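Local coordinates for biofilm-associated surface protein (Staphylococcus aureus, PDB 7C7U) that is a cell wall-anchored surface protein that takes part in biofilm formation, probably as a calcium-binding switch controlling the assembly of functional amyloid, at residues 292-297 and 302-307; 311-316 and 323-328. One frame throughout, in Å; residues are numbered along the deposited sequence.

The two contacts follow one another along the chain and sit in the same β-sandwich region, their centres about 13 Å apart. Interaction 1 joins the edge strand of a five-stranded antiparallel sheet to the edge strand of a four-stranded one; interaction 2 packs the loop that leaves the second of these strands against 323-331, the middle strand of the five-stranded sheet. L312 links them: its CD1 lies 3.6 Å from CD1 of I304 and also touches S306. Deeper in, L294 CD1 meets V327 CG1 at 4.1 Å. None of the residues that bind the calcium ions belongs to either contact.

Interaction 1 of 2, residues 292-297 and 302-307; sequences ADLTID and GTITSD
At one margin of a β-sandwich, where the edge strands 290-294 and 301-305 of two antiparallel sheets come together across a short turn, I304 packs against A292 and L294. Its CG1 stands anti to the backbone N (chi1 -174°), and with the rest of the chain extended this carries CD1 across the gap, 3.6 Å from A292 CB and 3.7 Å from L294 CD2. The L294 and I304 side chains cross at about a right angle, and the same L294 CD2 lies 3.8 Å from I304 CB. Each strand pairs with its own sheet: A292 and L294 with L270 and V268, G302 and I304 with Y255 and Y253. Between the two edges, a water bridges the backbones, accepting from T295 N at 3.0 Å and donating to T303 O at 3.2 Å. Nearer the turn the chains close in, and G302 CA makes a CA-H...O contact of 3.5 Å with T295 O, the angle at hydrogen being 145°. With no side chain, G302 lets its CA come this close to the carbonyl oxygen. That oxygen has a second partner in the hydroxyl of Y255, while D297 OD1 accepts from the backbone N of V299 and N301.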
loop_
_atom_site.group_PDB
_atom_site.type_symbol
_atom_site.label_atom_id
_atom_site.label_comp_id
_atom_site.label_asym_id
_atom_site.label_seq_id
_atom_site.Cartn_x
_atom_site.Cartn_y
_atom_site.Cartn_z
ATOM N N ALA A 292 24.496 -2.741 17.069
ATOM C CA ALA A 292 25.205 -3.987 16.816
ATOM C C ALA A 292 24.829 -4.523 15.447
ATOM O O ALA A 292 23.763 -4.212 14.904
ATOM C CB ALA A 292 24.904 -5.056 17.876
ATOM N N ASP A 293 25.722 -5.356 14.915
ATOM C CA ASP A 293 25.408 -6.262 13.822
ATOM C C ASP A 293 24.917 -7.578 14.402
ATOM O O ASP A 293 25.455 -8.065 15.400
ATOM C CB ASP A 293 26.639 -6.503 12.946
ATOM C CG ASP A 293 27.110 -5.238 12.256
ATOM O OD1 ASP A 293 26.375 -4.738 11.382
ATOM O OD2 ASP A 293 28.193 -4.721 12.615
ATOM N N LEU A 294 23.878 -8.144 13.790
ATOM C CA LEU A 294 23.293 -9.384 14.270
ATOM C C LEU A 294 23.549 -10.508 13.279
ATOM O O LEU A 294 23.559 -10.296 12.065
ATOM C CB LEU A 294 21.783 -9.243 14.493
ATOM C CG LEU A 294 21.330 -8.211 15.521
ATOM C CD1 LEU A 294 19.818 -7.978 15.437
ATOM C CD2 LEU A 294 21.727 -8.699 16.919
ATOM N N THR A 295 23.732 -11.711 13.802
ATOM C CA THR A 295 23.850 -12.888 12.961
ATOM C C THR A 295 22.617 -13.763 13.131
ATOM O O THR A 295 22.016 -13.817 14.212
ATOM C CB THR A 295 25.107 -13.694 13.282
ATOM O OG1 THR A 295 24.861 -14.524 14.417
ATOM C CG2 THR A 295 26.278 -12.770 13.570
ATOM N N ILE A 296 22.246 -14.441 12.040
ATOM C CA ILE A 296 21.129 -15.376 11.997
ATOM C C ILE A 296 21.639 -16.697 11.444
ATOM O O ILE A 296 22.583 -16.726 10.648
ATOM C CB ILE A 296 19.967 -14.836 11.135
ATOM C CG1 ILE A 296 20.524 -14.137 9.892
ATOM C CG2 ILE A 296 19.084 -13.886 11.927
ATOM C CD1 ILE A 296 19.510 -13.915 8.806
ATOM N N ASP A 297 21.019 -17.796 11.869
ATOM C CA ASP A 297 21.405 -19.100 11.347
ATOM C C ASP A 297 20.573 -19.401 10.097
ATOM O O ASP A 297 19.827 -18.548 9.606
ATOM C CB ASP A 297 21.303 -20.181 12.432
ATOM C CG ASP A 297 19.878 -20.449 12.901
ATOM O OD1 ASP A 297 18.907 -20.042 12.235
ATOM O OD2 ASP A 297 19.725 -21.079 13.971
ATOM N N GLY A 302 18.595 -16.070 15.803
ATOM C CA GLY A 302 19.818 -15.527 16.349
ATOM C C GLY A 302 19.627 -15.108 17.792
ATOM O O GLY A 302 18.508 -15.070 18.318
ATOM N N THR A 303 20.749 -14.779 18.418
ATOM C CA THR A 303 20.773 -14.337 19.803
ATOM C C THR A 303 21.951 -13.390 19.972
ATOM O O THR A 303 22.980 -13.534 19.307
ATOM C CB THR A 303 20.867 -15.534 20.764
ATOM O OG1 THR A 303 20.946 -15.057 22.111
ATOM C CG2 THR A 303 22.102 -16.351 20.463
ATOM N N ILE A 304 21.786 -12.397 20.836
ATOM C CA ILE A 304 22.857 -11.450 21.115
ATOM C C ILE A 304 22.886 -11.204 22.618
ATOM O O ILE A 304 21.840 -11.154 23.273
ATOM C CB ILE A 304 22.696 -10.133 20.324
ATOM C CG1 ILE A 304 23.911 -9.233 20.547
ATOM C CG2 ILE A 304 21.422 -9.402 20.725
ATOM C CD1 ILE A 304 23.861 -7.938 19.826
ATOM N N THR A 305 24.085 -11.101 23.172
ATOM C CA THR A 305 24.242 -10.766 24.579
ATOM C C THR A 305 25.456 -9.859 24.713
ATOM O O THR A 305 26.078 -9.457 23.723
ATOM C CB THR A 305 24.353 -12.017 25.454
ATOM O OG1 THR A 305 24.224 -11.650 26.847
ATOM C CG2 THR A 305 25.678 -12.720 25.206
ATOM N N SER A 306 25.773 -9.505 25.945
ATOM C CA SER A 306 26.718 -8.439 26.212
ATOM C C SER A 306 27.174 -8.555 27.656
ATOM O O SER A 306 26.535 -9.214 28.470
ATOM C CB SER A 306 26.069 -7.078 25.963
ATOM O OG SER A 306 26.782 -6.057 26.604
ATOM N N ASP A 307 28.289 -7.900 27.967
ATOM C CA ASP A 307 28.692 -7.802 29.361
ATOM C C ASP A 307 27.838 -6.799 30.113
ATOM O O ASP A 307 27.848 -6.799 31.346
ATOM C CB ASP A 307 30.175 -7.431 29.473
ATOM C CG ASP A 307 31.099 -8.621 29.225
ATOM O OD1 ASP A 307 30.799 -9.731 29.709
ATOM O OD2 ASP A 307 32.123 -8.451 28.542
HETATM O O HOH W 1 24.055 -12.016 16.722
#

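Interaction 2 of 2, residues 311-316 and 323-328; sequences KLIEFN and VGVRVV
V323 sets its two methyls against different parts of the 311-316 loop. A chi1 of 177° turns V323 CG1 away from its own amide nitrogen and onto I313 CG2, 3.9 Å away, the two side chains crossing at about a right angle. V323 CG2 rests 3.6 Å from F315 O and approaches the phenyl ring obliquely at CD1. I313 CG2 is shared: besides V323 it touches V325 CG2 at 4.1 Å, and it sits 3.6 Å above the centre of one face of the F315 ring, which stacks with Y243. Two waters link the backbones of E314 and G324. One accepts from G324 N at 2.9 Å and lies 2.7 Å from E314 O, one of several acceptors competing for its protons; the other accepts from E314 N and donates to G324 O at 2.6 Å. E314 OE2 takes the N-H of N316 on its anti side, 18° out of the carboxylate plane. K237 NZ, from strand 228-237, hydrogen-bonds to the carbonyl oxygens of F315 and N316. The loop, running from edge strand 301-305 to 323-331, is an inter-sheet connection of a β-sandwich, its apolar side chains turned into the core beside the strand it leads into.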
loop_
_atom_site.group_PDB
_atom_site.type_symbol
_atom_site.label_atom_id
_atom_site.label_comp_id
_atom_site.label_asym_id
_atom_site.label_seq_id
_atom_site.Cartn_x
_atom_site.Cartn_y
_atom_site.Cartn_z
ATOM N N LYS A 311 23.840 -1.506 27.197
ATOM C CA LYS A 311 24.451 -0.853 26.043
ATOM C C LYS A 311 23.717 -1.158 24.742
ATOM O O LYS A 311 23.882 -0.420 23.759
ATOM C CB LYS A 311 25.927 -1.256 25.915
ATOM C CG LYS A 311 26.780 -0.859 27.121
ATOM C CD LYS A 311 28.274 -0.908 26.877
ATOM C CE LYS A 311 28.908 -2.204 27.236
ATOM N NZ LYS A 311 30.398 -2.120 27.110
ATOM N N LEU A 312 22.921 -2.227 24.708
ATOM C CA LEU A 312 22.246 -2.663 23.488
ATOM C C LEU A 312 20.758 -2.377 23.474
ATOM O O LEU A 312 20.188 -2.181 22.394
ATOM C CB LEU A 312 22.453 -4.161 23.267
ATOM C CG LEU A 312 23.915 -4.528 23.058
ATOM C CD1 LEU A 312 24.057 -6.017 22.812
ATOM C CD2 LEU A 312 24.482 -3.717 21.898
ATOM N N ILE A 313 20.130 -2.333 24.645
ATOM C CA ILE A 313 18.695 -2.149 24.782
ATOM C C ILE A 313 18.452 -1.026 25.774
ATOM O O ILE A 313 19.010 -1.037 26.880
ATOM C CB ILE A 313 18.000 -3.446 25.245
ATOM C CG1 ILE A 313 18.052 -4.507 24.140
ATOM C CG2 ILE A 313 16.553 -3.164 25.682
ATOM C CD1 ILE A 313 17.639 -5.881 24.614
ATOM N N GLU A 314 17.608 -0.072 25.389
ATOM C CA GLU A 314 17.159 0.998 26.271
ATOM C C GLU A 314 16.010 0.461 27.127
ATOM O O GLU A 314 14.852 0.414 26.697
ATOM C CB GLU A 314 16.741 2.226 25.463
ATOM C CG GLU A 314 16.126 3.320 26.332
ATOM C CD GLU A 314 17.072 3.789 27.443
ATOM O OE1 GLU A 314 17.895 4.696 27.182
ATOM O OE2 GLU A 314 17.028 3.232 28.568
ATOM N N PHE A 315 16.323 0.059 28.356
ATOM C CA PHE A 315 15.296 -0.473 29.237
ATOM C C PHE A 315 14.523 0.605 29.984
ATOM O O PHE A 315 13.657 0.249 30.796
ATOM C CB PHE A 315 15.911 -1.423 30.262
ATOM C CG PHE A 315 16.242 -2.779 29.725
ATOM C CD1 PHE A 315 15.245 -3.723 29.528
ATOM C CD2 PHE A 315 17.557 -3.125 29.454
ATOM C CE1 PHE A 315 15.552 -4.999 29.058
ATOM C CE2 PHE A 315 17.874 -4.392 28.985
ATOM C CZ PHE A 315 16.867 -5.336 28.787
ATOM N N ASN A 316 14.813 1.890 29.737
ATOM C CA ASN A 316 14.230 3.000 30.500
ATOM C C ASN A 316 14.295 2.714 32.005
ATOM O O ASN A 316 13.289 2.722 32.711
ATOM C CB ASN A 316 12.792 3.276 30.047
ATOM C CG ASN A 316 12.675 3.432 28.541
ATOM O OD1 ASN A 316 13.406 4.204 27.933
ATOM N ND2 ASN A 316 11.752 2.701 27.936
ATOM N N VAL A 323 9.591 -0.638 26.993
ATOM C CA VAL A 323 10.875 -0.972 26.381
ATOM C C VAL A 323 10.665 -1.241 24.888
ATOM O O VAL A 323 9.800 -2.033 24.504
ATOM C CB VAL A 323 11.499 -2.189 27.075
ATOM C CG1 VAL A 323 12.810 -2.601 26.406
ATOM C CG2 VAL A 323 11.718 -1.901 28.605
ATOM N N GLY A 324 11.468 -0.606 24.045
ATOM C CA GLY A 324 11.443 -0.850 22.606
ATOM C C GLY A 324 12.739 -1.512 22.163
ATOM O O GLY A 324 13.812 -1.194 22.679
ATOM N N VAL A 325 12.624 -2.453 21.229
ATOM C CA VAL A 325 13.776 -3.100 20.606
ATOM C C VAL A 325 13.532 -3.124 19.098
ATOM O O VAL A 325 12.447 -3.510 18.651
ATOM C CB VAL A 325 14.006 -4.527 21.140
ATOM C CG1 VAL A 325 15.279 -5.094 20.562
ATOM C CG2 VAL A 325 14.112 -4.524 22.681
ATOM N N ARG A 326 14.515 -2.690 18.317
ATOM C CA ARG A 326 14.366 -2.651 16.860
ATOM C C ARG A 326 15.373 -3.569 16.190
ATOM O O ARG A 326 16.585 -3.454 16.419
ATOM C CB ARG A 326 14.530 -1.238 16.314
ATOM C CG ARG A 326 14.615 -1.196 14.771
ATOM C CD ARG A 326 14.483 0.244 14.262
ATOM N NE ARG A 326 13.084 0.674 14.270
ATOM C CZ ARG A 326 12.658 1.890 13.950
ATOM N NH1 ARG A 326 13.536 2.831 13.604
ATOM N NH2 ARG A 326 11.357 2.162 13.983
ATOM N N VAL A 327 14.884 -4.449 15.329
ATOM C CA VAL A 327 15.737 -5.229 14.444
ATOM C C VAL A 327 15.549 -4.689 13.031
ATOM O O VAL A 327 14.413 -4.487 12.592
ATOM C CB VAL A 327 15.415 -6.727 14.517
ATOM C CG1 VAL A 327 16.270 -7.513 13.506
ATOM C CG2 VAL A 327 15.679 -7.246 15.940
ATOM N N VAL A 328 16.653 -4.464 12.328
ATOM C CA VAL A 328 16.628 -3.902 10.971
ATOM C C VAL A 328 17.137 -4.943 9.987
ATOM O O VAL A 328 18.252 -5.457 10.139
ATOM C CB VAL A 328 17.463 -2.617 10.878
ATOM C CG1 VAL A 328 17.408 -2.043 9.410
ATOM C CG2 VAL A 328 16.963 -1.583 11.880
HETATM O O HOH W 2 13.258 1.505 24.780
HETATM O O HOH W 3 16.298 -0.349 22.815
#